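Local coordinates for protein esterase TesA (Pseudomonas aeruginosa, PDB 4JGG) that hydrolyses carboxylic esters as a secreted GDSL-family serine esterase with lysophospholipase activity, and shows weak thioesterase activity towards palmitoyl-coenzyme A, at residues A[79-83]-A[84-88]; A[32-35]-A[36-39]; A[45-48]-A[49-53]. One frame throughout, in Å; residues are numbered along the deposited sequence.

Interaction 1 of 3, residues A[79-83]-A[84-88]; sequences ALLAE and EKPAL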
loop_
_atom_site.group_PDB
_atom_site.type_symbol
_atom_site.label_atom_id
_atom_site.label_comp_id
_atom_site.label_asym_id
_atom_site.label_seq_id
_atom_site.Cartn_x
_atom_site.Cartn_y
_atom_site.Cartn_z
ATOM N N ALA A 79 7.574 0.263 16.141
ATOM C CA ALA A 79 8.735 -0.618 16.221
ATOM C C ALA A 79 9.541 -0.612 14.917
ATOM O O ALA A 79 10.774 -0.668 14.935
ATOM C CB ALA A 79 8.302 -2.042 16.572
ATOM N N LEU A 80 8.821 -0.594 13.797
ATOM C CA LEU A 80 9.397 -0.550 12.457
ATOM C C LEU A 80 10.123 0.766 12.212
ATOM O O LEU A 80 11.241 0.773 11.698
ATOM C CB LEU A 80 8.300 -0.753 11.403
ATOM C CG LEU A 80 7.679 -2.147 11.270
ATOM C CD1 LEU A 80 6.457 -2.127 10.329
ATOM C CD2 LEU A 80 8.710 -3.158 10.781
ATOM N N LEU A 81 9.506 1.878 12.606
ATOM C CA LEU A 81 10.153 3.184 12.474
ATOM C C LEU A 81 11.423 3.214 13.313
ATOM O O LEU A 81 12.469 3.652 12.846
ATOM C CB LEU A 81 9.212 4.315 12.894
ATOM C CG LEU A 81 7.916 4.409 12.082
ATOM C CD1 LEU A 81 6.993 5.475 12.648
ATOM C CD2 LEU A 81 8.257 4.699 10.627
ATOM N N ALA A 82 11.340 2.736 14.546
ATOM C CA ALA A 82 12.517 2.754 15.424
ATOM C C ALA A 82 13.637 1.888 14.858
ATOM O O ALA A 82 14.806 2.290 14.832
ATOM C CB ALA A 82 12.150 2.305 16.825
ATOM N N GLU A 83 13.278 0.708 14.379
ATOM C CA GLU A 83 14.283 -0.242 13.906
ATOM C C GLU A 83 14.949 0.190 12.599
ATOM O O GLU A 83 16.181 0.152 12.485
ATOM C CB GLU A 83 13.671 -1.642 13.764
ATOM C CG GLU A 83 14.658 -2.706 13.261
ATOM C CD GLU A 83 15.275 -3.521 14.379
ATOM O OE1 GLU A 83 14.689 -3.578 15.487
ATOM O OE2 GLU A 83 16.346 -4.120 14.148
ATOM N N GLU A 84 14.138 0.609 11.625
ATOM C CA GLU A 84 14.631 0.915 10.272
ATOM C C GLU A 84 14.923 2.395 9.998
ATOM O O GLU A 84 15.689 2.719 9.083
ATOM C CB GLU A 84 13.648 0.408 9.220
ATOM C CG GLU A 84 13.200 -1.027 9.392
ATOM C CD GLU A 84 14.306 -2.020 9.154
ATOM O OE1 GLU A 84 15.285 -1.671 8.457
ATOM O OE2 GLU A 84 14.197 -3.154 9.662
ATOM N N LYS A 85 14.299 3.283 10.766
ATOM C CA LYS A 85 14.430 4.721 10.564
ATOM C C LYS A 85 14.306 5.087 9.085
ATOM O O LYS A 85 15.226 5.648 8.489
ATOM C CB LYS A 85 15.747 5.235 11.164
ATOM C CG LYS A 85 15.711 5.412 12.694
ATOM C CD LYS A 85 14.771 6.564 13.084
ATOM C CE LYS A 85 14.887 6.933 14.560
ATOM N NZ LYS A 85 14.529 5.809 15.480
ATOM N N PRO A 86 13.146 4.769 8.488
ATOM C CA PRO A 86 13.008 4.889 7.036
ATOM C C PRO A 86 12.947 6.339 6.561
ATOM O O PRO A 86 12.489 7.236 7.290
ATOM C CB PRO A 86 11.688 4.160 6.749
ATOM C CG PRO A 86 10.915 4.264 8.026
ATOM C CD PRO A 86 11.933 4.236 9.128
ATOM N N ALA A 87 13.411 6.551 5.336
ATOM C CA ALA A 87 13.304 7.845 4.677
ATOM C C ALA A 87 11.973 7.938 3.932
ATOM O O ALA A 87 11.457 9.026 3.685
ATOM C CB ALA A 87 14.473 8.043 3.715
ATOM N N LEU A 88 11.422 6.780 3.590
ATOM C CA LEU A 88 10.157 6.688 2.874
ATOM C C LEU A 88 9.324 5.576 3.475
ATOM O O LEU A 88 9.807 4.456 3.669
ATOM C CB LEU A 88 10.415 6.344 1.407
ATOM C CG LEU A 88 9.869 7.252 0.322
ATOM C CD1 LEU A 88 10.713 7.121 -0.939
ATOM C CD2 LEU A 88 8.414 6.928 0.047
#
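E84 N donates to L80 O at 2.9 Å, and this is the straighter of the two backbone bonds here, with an N-H...O angle of 164°. K85 N reaches L81 O at 2.8 Å, but the angle falls to 139° as the chain starts to turn out of the helix. Both are i to i-4 bonds, the last turn of helix 70-84. K85 is the first residue to leave helical geometry, and it does so with positive phi.

The lysine side chain then folds back over that turn. CG lies anti to the carbonyl carbon, and further bends at chi2 and chi4 curl the chain round. NZ ends 3.6 Å from A82 O, a carbonyl at the C-terminal end of the helix, where a positive charge probably sits favourably against the helix dipole. K85 also touches E121 of helix 104-121.

This is the alpha-to-beta link of the three-layer SGNH hydrolase fold. After E84 come K85 and P86, and the chain then enters strand 88-92 of the parallel sheet.

E84 bends at chi2, and its CB and CG both lie 3.5 Å from L80 O. Its carboxylate and that of E83 are turned 41° apart, with E83 OE2 and E84 OE2 5.1 Å from each other. The two groups are near without contact, which is probably slightly unfavourable.

On the buried side, L81 CD2 packs against P86 CG at 3.7 Å, the two side chains crossing at about a right angle. P86 also rests on L25 of strand 23-28, which L80 touches too.

Interaction 2 of 3, residues A[32-35]-A[36-39]; sequences SAAL and GLDT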
loop_
_atom_site.group_PDB
_atom_site.type_symbol
_atom_site.label_atom_id
_atom_site.label_comp_id
_atom_site.label_asym_id
_atom_site.label_seq_id
_atom_site.Cartn_x
_atom_site.Cartn_y
_atom_site.Cartn_z
ATOM N N SER A 32 0.927 -6.673 -0.984
ATOM C CA SER A 32 2.352 -6.342 -1.074
ATOM C C SER A 32 3.239 -7.473 -0.540
ATOM O O SER A 32 4.434 -7.525 -0.830
ATOM C CB SER A 32 2.637 -5.040 -0.334
ATOM O OG SER A 32 2.016 -3.961 -1.006
ATOM N N ALA A 33 2.646 -8.390 0.224
ATOM C CA ALA A 33 3.352 -9.591 0.667
ATOM C C ALA A 33 3.395 -10.671 -0.420
ATOM O O ALA A 33 4.074 -11.688 -0.273
ATOM C CB ALA A 33 2.741 -10.140 1.961
ATOM N N ALA A 34 2.678 -10.442 -1.518
ATOM C CA ALA A 34 2.722 -11.339 -2.676
ATOM C C ALA A 34 2.037 -12.664 -2.414
ATOM O O ALA A 34 2.539 -13.726 -2.802
ATOM C CB ALA A 34 4.173 -11.575 -3.128
ATOM N N LEU A 35 0.890 -12.609 -1.741
ATOM C CA LEU A 35 0.177 -13.826 -1.396
ATOM C C LEU A 35 -0.167 -14.583 -2.666
ATOM O O LEU A 35 -0.762 -14.025 -3.611
ATOM C CB LEU A 35 -1.083 -13.515 -0.569
ATOM C CG LEU A 35 -2.018 -14.647 -0.119
ATOM C CD1 LEU A 35 -1.306 -15.672 0.760
ATOM C CD2 LEU A 35 -3.189 -14.052 0.630
ATOM N N GLY A 36 0.234 -15.851 -2.696
ATOM C CA GLY A 36 -0.145 -16.747 -3.775
ATOM C C GLY A 36 0.843 -16.777 -4.922
ATOM O O GLY A 36 0.520 -17.259 -6.007
ATOM N N LEU A 37 2.045 -16.257 -4.694
ATOM C CA LEU A 37 3.051 -16.240 -5.752
ATOM C C LEU A 37 4.458 -16.151 -5.191
ATOM O O LEU A 37 4.649 -15.987 -3.984
ATOM C CB LEU A 37 2.796 -15.091 -6.737
ATOM C CG LEU A 37 2.885 -13.658 -6.214
ATOM C CD1 LEU A 37 4.191 -13.009 -6.633
ATOM C CD2 LEU A 37 1.709 -12.843 -6.718
ATOM N N ASP A 38 5.434 -16.277 -6.088
ATOM C CA ASP A 38 6.842 -16.148 -5.751
ATOM C C ASP A 38 7.099 -14.712 -5.361
ATOM O O ASP A 38 6.989 -13.811 -6.187
ATOM C CB ASP A 38 7.703 -16.507 -6.963
ATOM C CG ASP A 38 9.191 -16.589 -6.630
ATOM O OD1 ASP A 38 9.599 -16.104 -5.550
ATOM O OD2 ASP A 38 9.954 -17.135 -7.459
ATOM N N THR A 39 7.439 -14.499 -4.098
ATOM C CA THR A 39 7.649 -13.152 -3.590
ATOM C C THR A 39 8.742 -12.410 -4.369
ATOM O O THR A 39 8.674 -11.189 -4.538
ATOM C CB THR A 39 7.945 -13.163 -2.063
ATOM O OG1 THR A 39 9.254 -13.684 -1.822
ATOM C CG2 THR A 39 6.919 -14.016 -1.334
#
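A34 CB meets two side chains of the returning chain. L37 CD1 lies 3.8 Å away, and T39 CG2 4.1 Å. The methyl points towards the 36-39 segment and is buried between these two residues. L37 brings its branch in because CG stands between the backbone N and the carbonyl carbon (chi1 64°). This also sets L37 CG 3.4 Å from A34 O. T39 CG2 reaches one residue further back, to 3.8 Å from A33 O.

The backbone holds these groups in place. L37 N donates to A34 O at 3.2 Å with an angle of 138°, a long and bent bond. It closes a type II beta turn from A34 to L37. G36 takes the third position of the turn with positive phi (91°), as is common for glycine in type II turns. A34 also has positive phi, where the chain leaves the short helix 30-33.

Further out, L35 O accepts a hydrogen bond from Q175 NE2, which ties the turn to another part of the chain. The L35 side chain reaches to about 4 Å from the side chains of S30 and H180, assigned by similarity as the nucleophile and a second active-site residue. Near the end of helix 30-33, S32 OG is hydrogen-bonded to E92 OE1 and W43 NE1.

Across the turn the contact is mainly apolar, with one weakly directed backbone bond. The turn is closed by that bond and by A34 CB against L37 and T39. The L35 side chain probably forms part of an apolar border to the catalytic site.

Interaction 3 of 3, residues A[45-48]-A[49-53]; sequences ALLQ and KRLAD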
loop_
_atom_site.group_PDB
_atom_site.type_symbol
_atom_site.label_atom_id
_atom_site.label_comp_id
_atom_site.label_asym_id
_atom_site.label_seq_id
_atom_site.Cartn_x
_atom_site.Cartn_y
_atom_site.Cartn_z
ATOM N N ALA A 45 9.548 -6.542 -4.751
ATOM C CA ALA A 45 10.765 -7.109 -5.315
ATOM C C ALA A 45 11.125 -6.444 -6.628
ATOM O O ALA A 45 12.299 -6.214 -6.919
ATOM C CB ALA A 45 10.592 -8.603 -5.524
ATOM N N LEU A 46 10.113 -6.150 -7.444
ATOM C CA LEU A 46 10.355 -5.495 -8.717
ATOM C C LEU A 46 10.743 -4.036 -8.498
ATOM O O LEU A 46 11.480 -3.448 -9.304
ATOM C CB LEU A 46 9.105 -5.560 -9.606
ATOM C CG LEU A 46 8.504 -6.928 -9.929
ATOM C CD1 LEU A 46 7.340 -6.744 -10.902
ATOM C CD2 LEU A 46 9.533 -7.864 -10.498
ATOM N N LEU A 47 10.209 -3.445 -7.430
ATOM C CA LEU A 47 10.552 -2.081 -7.059
ATOM C C LEU A 47 12.047 -2.014 -6.766
ATOM O O LEU A 47 12.754 -1.127 -7.258
ATOM C CB LEU A 47 9.750 -1.635 -5.828
ATOM C CG LEU A 47 10.149 -0.285 -5.216
ATOM C CD1 LEU A 47 10.102 0.821 -6.259
ATOM C CD2 LEU A 47 9.289 0.090 -3.999
ATOM N N GLN A 48 12.531 -2.967 -5.973
ATOM C CA GLN A 48 13.935 -2.950 -5.566
ATOM C C GLN A 48 14.840 -3.101 -6.781
ATOM O O GLN A 48 15.883 -2.469 -6.867
ATOM C CB GLN A 48 14.236 -4.041 -4.535
ATOM C CG GLN A 48 15.703 -4.095 -4.109
ATOM C CD GLN A 48 16.158 -2.850 -3.350
ATOM O OE1 GLN A 48 16.301 -2.874 -2.120
ATOM N NE2 GLN A 48 16.399 -1.759 -4.081
ATOM N N LYS A 49 14.430 -3.938 -7.722
ATOM C CA LYS A 49 15.223 -4.165 -8.910
ATOM C C LYS A 49 15.228 -2.941 -9.833
ATOM O O LYS A 49 16.221 -2.667 -10.507
ATOM C CB LYS A 49 14.722 -5.397 -9.652
ATOM C CG LYS A 49 15.167 -5.460 -11.091
ATOM C CD LYS A 49 15.238 -6.894 -11.578
ATOM C CE LYS A 49 15.710 -6.956 -13.023
ATOM N NZ LYS A 49 17.130 -6.514 -13.168
ATOM N N ARG A 50 14.127 -2.204 -9.861
ATOM C CA ARG A 50 14.064 -0.989 -10.663
ATOM C C ARG A 50 14.875 0.129 -10.028
ATOM O O ARG A 50 15.436 0.962 -10.722
ATOM C CB ARG A 50 12.621 -0.516 -10.890
ATOM C CG ARG A 50 12.573 0.810 -11.656
ATOM C CD ARG A 50 11.165 1.219 -12.041
ATOM N NE ARG A 50 10.558 0.332 -13.029
ATOM C CZ ARG A 50 9.327 0.499 -13.504
ATOM N NH1 ARG A 50 8.588 1.527 -13.094
ATOM N NH2 ARG A 50 8.839 -0.353 -14.393
ATOM N N LEU A 51 14.936 0.150 -8.703
ATOM C CA LEU A 51 15.730 1.154 -8.026
ATOM C C LEU A 51 17.195 0.885 -8.338
ATOM O O LEU A 51 17.954 1.797 -8.640
ATOM C CB LEU A 51 15.493 1.110 -6.518
ATOM C CG LEU A 51 14.143 1.637 -6.030
ATOM C CD1 LEU A 51 13.978 1.419 -4.519
ATOM C CD2 LEU A 51 13.983 3.103 -6.399
ATOM N N ALA A 52 17.580 -0.385 -8.270
ATOM C CA ALA A 52 18.941 -0.786 -8.585
ATOM C C ALA A 52 19.286 -0.430 -10.028
ATOM O O ALA A 52 20.325 0.166 -10.289
ATOM C CB ALA A 52 19.117 -2.265 -8.351
ATOM N N ASP A 53 18.405 -0.783 -10.960
ATOM C CA ASP A 53 18.681 -0.569 -12.377
ATOM C C ASP A 53 18.818 0.896 -12.752
ATOM O O ASP A 53 19.679 1.261 -13.554
ATOM C CB ASP A 53 17.612 -1.213 -13.252
ATOM C CG ASP A 53 17.683 -2.710 -13.233
ATOM O OD1 ASP A 53 18.709 -3.246 -12.765
ATOM O OD2 ASP A 53 16.713 -3.350 -13.686
#
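L47 extends CG anti to its backbone N (chi1 172°), and L51 sets CG beside its own N (chi1 -72°). These two settings bring L47 CD1 to 4.1 Å from L51 CG, one turn further along the helix, where the side chains meet at a slant. L51 CG also lies 3.3 Å from L47 O, so the leucine sits close over the carbonyl that its own N uses. The Q48 chain is bent at chi2. That carries NE2 over L51, 3.9 Å from L51 CB, with the two side chains at about a right angle. The amide is held from outside: OE1 accepts from V60 N, and NE2 donates to Y58 O.

Regular i to i-4 backbone bonds run beneath these side chains. L51 N to L47 O is the shortest of those joining 45-48 to 49-53, at 2.9 Å. A52 N to Q48 O is the straightest, with an N-H...O angle of 162°.

K49 and D53 lie on roughly the opposite side of the helix from L47 and L51. K49 reaches along the helix and brings NZ to 3.2 Å from D53 OD2. This is an i to i+4 salt bridge, and it uses the syn lone pair of the carboxylate. R50 stands on the flank facing helix 186-197 and makes a cation-pi contact with W194.

Helix 43-53 is thus amphipathic. L47 and L51 both pack on L24 of strand 23-28 and on W194 of helix 186-197, while L46 touches L190 of that helix. Q48 links the helix to the backbone of edge strand 59-62 and the chain just before it.

Interactions 2 and 3 are neighbours in both chain and space. Their centres are 16 Å apart, and they meet where T39 O packs against A45 CB at 3.4 Å. A short loop carries the chain from interaction 2 to helix 43-53. Interaction 1 stands apart: its centre is 20 Å from that of interaction 3 and 23 Å from that of interaction 2. Interactions 1 and 3 pack on opposite faces of strand 23-28, interaction 1 on L25 and interaction 3 on L24. Only interaction 2 approaches the active site, through L35 beside S30 and H180. The other two lie away from it.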